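Local coordinates for protein colicin-B (Escherichia coli, PDB 1RH1) that kills Escherichia coli and closely related bacteria by forming a channel that depolarizes the cytoplasmic membrane and dissipates cellular energy, at residues A[195-200]-A[213-217]; A[85-89]-A[222-226]. One frame throughout, in Å; residues are numbered along the deposited sequence.

Contact 1: A[195-200]-A[213-217]; sequences VDAVPV and VYSAP
Build this contact as an antiparallel strand pair in the mixed sheet of the N-terminal half of the toxin. Strands 198-200 and 213-216 are extended and run at 124°, their axes 4.4 Å apart at closest approach; the backbone leaves the extended form at Pro-217. The register is set by Val-198 opposite Ser-215, a hydrogen-bonded pair (CA-CA 5.3 Å), followed by Pro-199 opposite Tyr-214, non-hydrogen-bonded (CA-CA 4.3 Å). Proline, lacking an amide hydrogen, suits that position. Val-200, a t rotamer, points toward the other strand and wedges CG2 3.6 Å from Ser-215 CB, its CB 3.9 Å from Val-213 CG1. Ala-197, in the break of strand 189-201, tucks CB 3.9 Å from Tyr-214 CB; the Tyr-214 side chain (m, chi2 90°) runs alongside Pro-199, CD2 4.2 Å from its CB. Val-195 sets CB against the Pro-217 ring, 3.8 Å from CG. Val-200 N to Val-213 O is weak, 3.4 Å; Val-198 N to Ser-215 O, 3.0 Å, and Ser-215 N to Val-198 O, 2.8 Å, close the central ring.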
loop_
_atom_site.group_PDB
_atom_site.type_symbol
_atom_site.label_atom_id
_atom_site.label_comp_id
_atom_site.label_asym_id
_atom_site.label_seq_id
_atom_site.Cartn_x
_atom_site.Cartn_y
_atom_site.Cartn_z
ATOM N N VAL A 195 4.159 -3.371 24.161
ATOM C CA VAL A 195 3.279 -3.979 25.155
ATOM C C VAL A 195 4.039 -4.058 26.456
ATOM O O VAL A 195 5.275 -3.978 26.495
ATOM C CB VAL A 195 2.799 -5.444 24.841
ATOM C CG1 VAL A 195 2.043 -5.464 23.528
ATOM C CG2 VAL A 195 3.972 -6.407 24.799
ATOM N N ASP A 196 3.241 -4.316 27.500
ATOM C CA ASP A 196 3.743 -4.309 28.866
ATOM C C ASP A 196 3.821 -5.598 29.663
ATOM O O ASP A 196 2.809 -6.251 29.919
ATOM C CB ASP A 196 2.928 -3.331 29.688
ATOM C CG ASP A 196 3.857 -2.461 30.504
ATOM O OD1 ASP A 196 4.132 -1.344 30.053
ATOM O OD2 ASP A 196 4.314 -2.909 31.566
ATOM N N ALA A 197 5.053 -5.926 30.069
ATOM C CA ALA A 197 5.311 -7.039 30.955
ATOM C C ALA A 197 5.038 -6.556 32.374
ATOM O O ALA A 197 5.460 -5.496 32.835
ATOM C CB ALA A 197 6.754 -7.478 30.842
ATOM N N VAL A 198 4.209 -7.361 33.027
ATOM C CA VAL A 198 3.721 -7.176 34.391
ATOM C C VAL A 198 4.219 -8.298 35.320
ATOM O O VAL A 198 4.189 -9.457 34.911
ATOM C CB VAL A 198 2.197 -7.138 34.279
ATOM C CG1 VAL A 198 1.530 -7.224 35.640
ATOM C CG2 VAL A 198 1.808 -5.827 33.610
ATOM N N PRO A 199 4.666 -8.071 36.568
ATOM C CA PRO A 199 5.119 -9.132 37.473
ATOM C C PRO A 199 4.011 -10.138 37.786
ATOM O O PRO A 199 2.841 -9.775 37.950
ATOM C CB PRO A 199 5.627 -8.356 38.674
ATOM C CG PRO A 199 4.723 -7.147 38.701
ATOM C CD PRO A 199 4.695 -6.774 37.235
ATOM N N VAL A 200 4.364 -11.419 37.818
ATOM C CA VAL A 200 3.369 -12.456 38.063
ATOM C C VAL A 200 3.390 -12.813 39.545
ATOM O O VAL A 200 4.460 -13.092 40.074
ATOM C CB VAL A 200 3.680 -13.720 37.196
ATOM C CG1 VAL A 200 2.677 -14.819 37.470
ATOM C CG2 VAL A 200 3.545 -13.398 35.718
ATOM N N VAL A 213 10.075 -13.066 37.006
ATOM C CA VAL A 213 9.091 -13.716 36.164
ATOM C C VAL A 213 8.066 -12.609 35.966
ATOM O O VAL A 213 7.580 -11.989 36.925
ATOM C CB VAL A 213 8.486 -14.958 36.908
ATOM C CG1 VAL A 213 7.120 -15.361 36.388
ATOM C CG2 VAL A 213 9.347 -16.161 36.635
ATOM N N TYR A 214 7.772 -12.363 34.685
ATOM C CA TYR A 214 6.860 -11.316 34.237
ATOM C C TYR A 214 5.934 -11.902 33.191
ATOM O O TYR A 214 6.325 -12.892 32.580
ATOM C CB TYR A 214 7.642 -10.152 33.602
ATOM C CG TYR A 214 8.701 -9.564 34.519
ATOM C CD1 TYR A 214 9.997 -10.081 34.502
ATOM C CD2 TYR A 214 8.364 -8.570 35.433
ATOM C CE1 TYR A 214 10.950 -9.615 35.407
ATOM C CE2 TYR A 214 9.319 -8.099 36.339
ATOM C CZ TYR A 214 10.602 -8.630 36.320
ATOM O OH TYR A 214 11.545 -8.195 37.230
ATOM N N SER A 215 4.732 -11.361 32.947
ATOM C CA SER A 215 3.857 -11.856 31.885
ATOM C C SER A 215 3.560 -10.764 30.867
ATOM O O SER A 215 3.302 -9.618 31.240
ATOM C CB SER A 215 2.505 -12.363 32.416
ATOM O OG SER A 215 1.627 -11.348 32.893
ATOM N N ALA A 216 3.555 -11.106 29.574
ATOM C CA ALA A 216 3.311 -10.123 28.532
ATOM C C ALA A 216 2.346 -10.594 27.474
ATOM O O ALA A 216 2.396 -11.769 27.108
ATOM C CB ALA A 216 4.567 -9.784 27.815
ATOM N N PRO A 217 1.462 -9.734 26.948
ATOM C CA PRO A 217 0.584 -10.059 25.839
ATOM C C PRO A 217 1.217 -10.123 24.448
ATOM O O PRO A 217 1.055 -9.246 23.586
ATOM C CB PRO A 217 -0.503 -9.031 25.971
ATOM C CG PRO A 217 0.243 -7.825 26.456
ATOM C CD PRO A 217 1.129 -8.433 27.514
#

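Contact 2: A[85-89]-A[222-226]; sequences GWSVS and LPDLV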
loop_
_atom_site.group_PDB
_atom_site.type_symbol
_atom_site.label_atom_id
_atom_site.label_comp_id
_atom_site.label_asym_id
_atom_site.label_seq_id
_atom_site.Cartn_x
_atom_site.Cartn_y
_atom_site.Cartn_z
ATOM N N GLY A 85 -1.652 -22.476 30.881
ATOM C CA GLY A 85 -0.853 -21.619 30.023
ATOM C C GLY A 85 0.480 -22.073 29.433
ATOM O O GLY A 85 0.827 -23.213 29.096
ATOM N N TRP A 86 1.170 -20.933 29.416
ATOM C CA TRP A 86 2.412 -20.632 28.740
ATOM C C TRP A 86 3.601 -20.127 29.555
ATOM O O TRP A 86 3.432 -19.218 30.368
ATOM C CB TRP A 86 2.007 -19.622 27.701
ATOM C CG TRP A 86 2.058 -20.102 26.285
ATOM C CD1 TRP A 86 2.739 -21.235 25.912
ATOM C CD2 TRP A 86 1.508 -19.431 25.243
ATOM N NE1 TRP A 86 2.633 -21.278 24.603
ATOM C CE2 TRP A 86 1.916 -20.230 24.165
ATOM C CE3 TRP A 86 0.752 -18.288 25.043
ATOM C CZ2 TRP A 86 1.581 -19.908 22.859
ATOM C CZ3 TRP A 86 0.417 -17.962 23.721
ATOM C CH2 TRP A 86 0.826 -18.763 22.644
ATOM N N SER A 87 4.831 -20.613 29.348
ATOM C CA SER A 87 6.008 -20.088 30.055
ATOM C C SER A 87 7.286 -20.399 29.298
ATOM O O SER A 87 7.603 -21.563 29.048
ATOM C CB SER A 87 6.215 -20.687 31.456
ATOM O OG SER A 87 5.232 -20.418 32.444
ATOM N N VAL A 88 8.047 -19.363 28.947
ATOM C CA VAL A 88 9.327 -19.514 28.255
ATOM C C VAL A 88 10.457 -18.819 29.009
ATOM O O VAL A 88 10.203 -17.871 29.750
ATOM C CB VAL A 88 9.248 -18.919 26.835
ATOM C CG1 VAL A 88 8.092 -19.546 26.098
ATOM C CG2 VAL A 88 8.983 -17.437 26.870
ATOM N N SER A 89 11.707 -19.254 28.860
ATOM C CA SER A 89 12.851 -18.556 29.435
ATOM C C SER A 89 13.496 -17.613 28.416
ATOM O O SER A 89 13.719 -17.984 27.270
ATOM C CB SER A 89 13.902 -19.561 29.910
ATOM O OG SER A 89 14.953 -18.963 30.676
ATOM N N LEU A 222 -4.742 -15.597 22.504
ATOM C CA LEU A 222 -4.206 -16.555 23.458
ATOM C C LEU A 222 -3.830 -15.898 24.781
ATOM O O LEU A 222 -3.692 -14.669 24.828
ATOM C CB LEU A 222 -3.014 -17.220 22.803
ATOM C CG LEU A 222 -3.376 -17.904 21.491
ATOM C CD1 LEU A 222 -2.186 -18.687 21.047
ATOM C CD2 LEU A 222 -4.541 -18.858 21.636
ATOM N N PRO A 223 -3.696 -16.609 25.906
ATOM C CA PRO A 223 -3.287 -16.007 27.155
ATOM C C PRO A 223 -1.845 -15.470 27.125
ATOM O O PRO A 223 -0.997 -15.859 26.301
ATOM C CB PRO A 223 -3.549 -17.116 28.141
ATOM C CG PRO A 223 -3.253 -18.366 27.357
ATOM C CD PRO A 223 -3.942 -18.037 26.058
ATOM N N ASP A 224 -1.618 -14.523 28.047
ATOM C CA ASP A 224 -0.346 -13.845 28.201
ATOM C C ASP A 224 0.818 -14.816 28.390
ATOM O O ASP A 224 0.704 -15.823 29.100
ATOM C CB ASP A 224 -0.482 -12.891 29.385
ATOM C CG ASP A 224 -1.400 -11.663 29.217
ATOM O OD1 ASP A 224 -1.156 -10.657 29.886
ATOM O OD2 ASP A 224 -2.364 -11.682 28.449
ATOM N N LEU A 225 1.928 -14.575 27.671
ATOM C CA LEU A 225 3.095 -15.441 27.774
ATOM C C LEU A 225 3.864 -15.091 29.038
ATOM O O LEU A 225 3.940 -13.921 29.419
ATOM C CB LEU A 225 3.951 -15.251 26.538
ATOM C CG LEU A 225 5.241 -16.027 26.419
ATOM C CD1 LEU A 225 5.029 -17.520 26.448
ATOM C CD2 LEU A 225 5.856 -15.631 25.108
ATOM N N VAL A 226 4.359 -16.096 29.756
ATOM C CA VAL A 226 5.113 -15.833 30.963
ATOM C C VAL A 226 6.554 -15.855 30.527
ATOM O O VAL A 226 6.986 -16.803 29.872
ATOM C CB VAL A 226 4.818 -16.923 32.016
ATOM C CG1 VAL A 226 5.883 -16.989 33.085
ATOM C CG2 VAL A 226 3.561 -16.559 32.760
HETATM O O HOH W 1 0.651 -17.963 30.807
#
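The firmest bond here is Val-88 N to Val-226 O, 2.9 Å and nearly straight; a weak one, Val-226 N to Trp-86 O at 3.3 Å, lies one step back. Where the backbones part toward Asp-224, a water steps in, donating to Trp-86 O (3.1 Å) and Asp-224 O (2.7 Å). Ser-87 CA adds a CA-H...O contact to Val-226 O at 3.4 Å, while its hydroxyl bonds to Ala-58 O. Outside this polar seam, Trp-86 is the main packing piece. Leu-225 lays CD1 over one indole face in a CH-pi contact, 4.3 Å from the centroid of the five-membered ring, and the same methyl meets Val-88 CG1 at 3.7 Å. At the ring's edge Pro-223 O comes within 3.2 Å of Trp-86 CE3; Leu-222 CD1 packs 3.4 Å from Trp-86 CH2. Ile-72 of strand 70-73 and Met-142 of strand 139-146 also touch the indole. This is a short parallel pairing within a mixed sheet, joining strands 87-90 and 225-228 from segments separated by 132 residues.

In the fold
Contacts 1 and 2 are parts of one continuous sheet, their centres 9 Å apart. Strands 213-216 and 225-228 follow each other in the chain and pair antiparallel, so the order runs 189-201, 213-216, 225-228, 87-90. The join is a probable hydrogen bond from Ala-216 N to Leu-225 O, 2.8 Å, with Val-213 CG1 against Val-226 CG1 at 3.9 Å on one face. Contact 1 pairs segments separated by 12 residues that include the short strand 209-210, whereas contact 2 brings in a strand from much earlier in the sequence. Both centres lie about 34 Å from the centre of the chain, in the beta-rich N-terminal part; the C-terminal part, with the pore-forming family region, is helical.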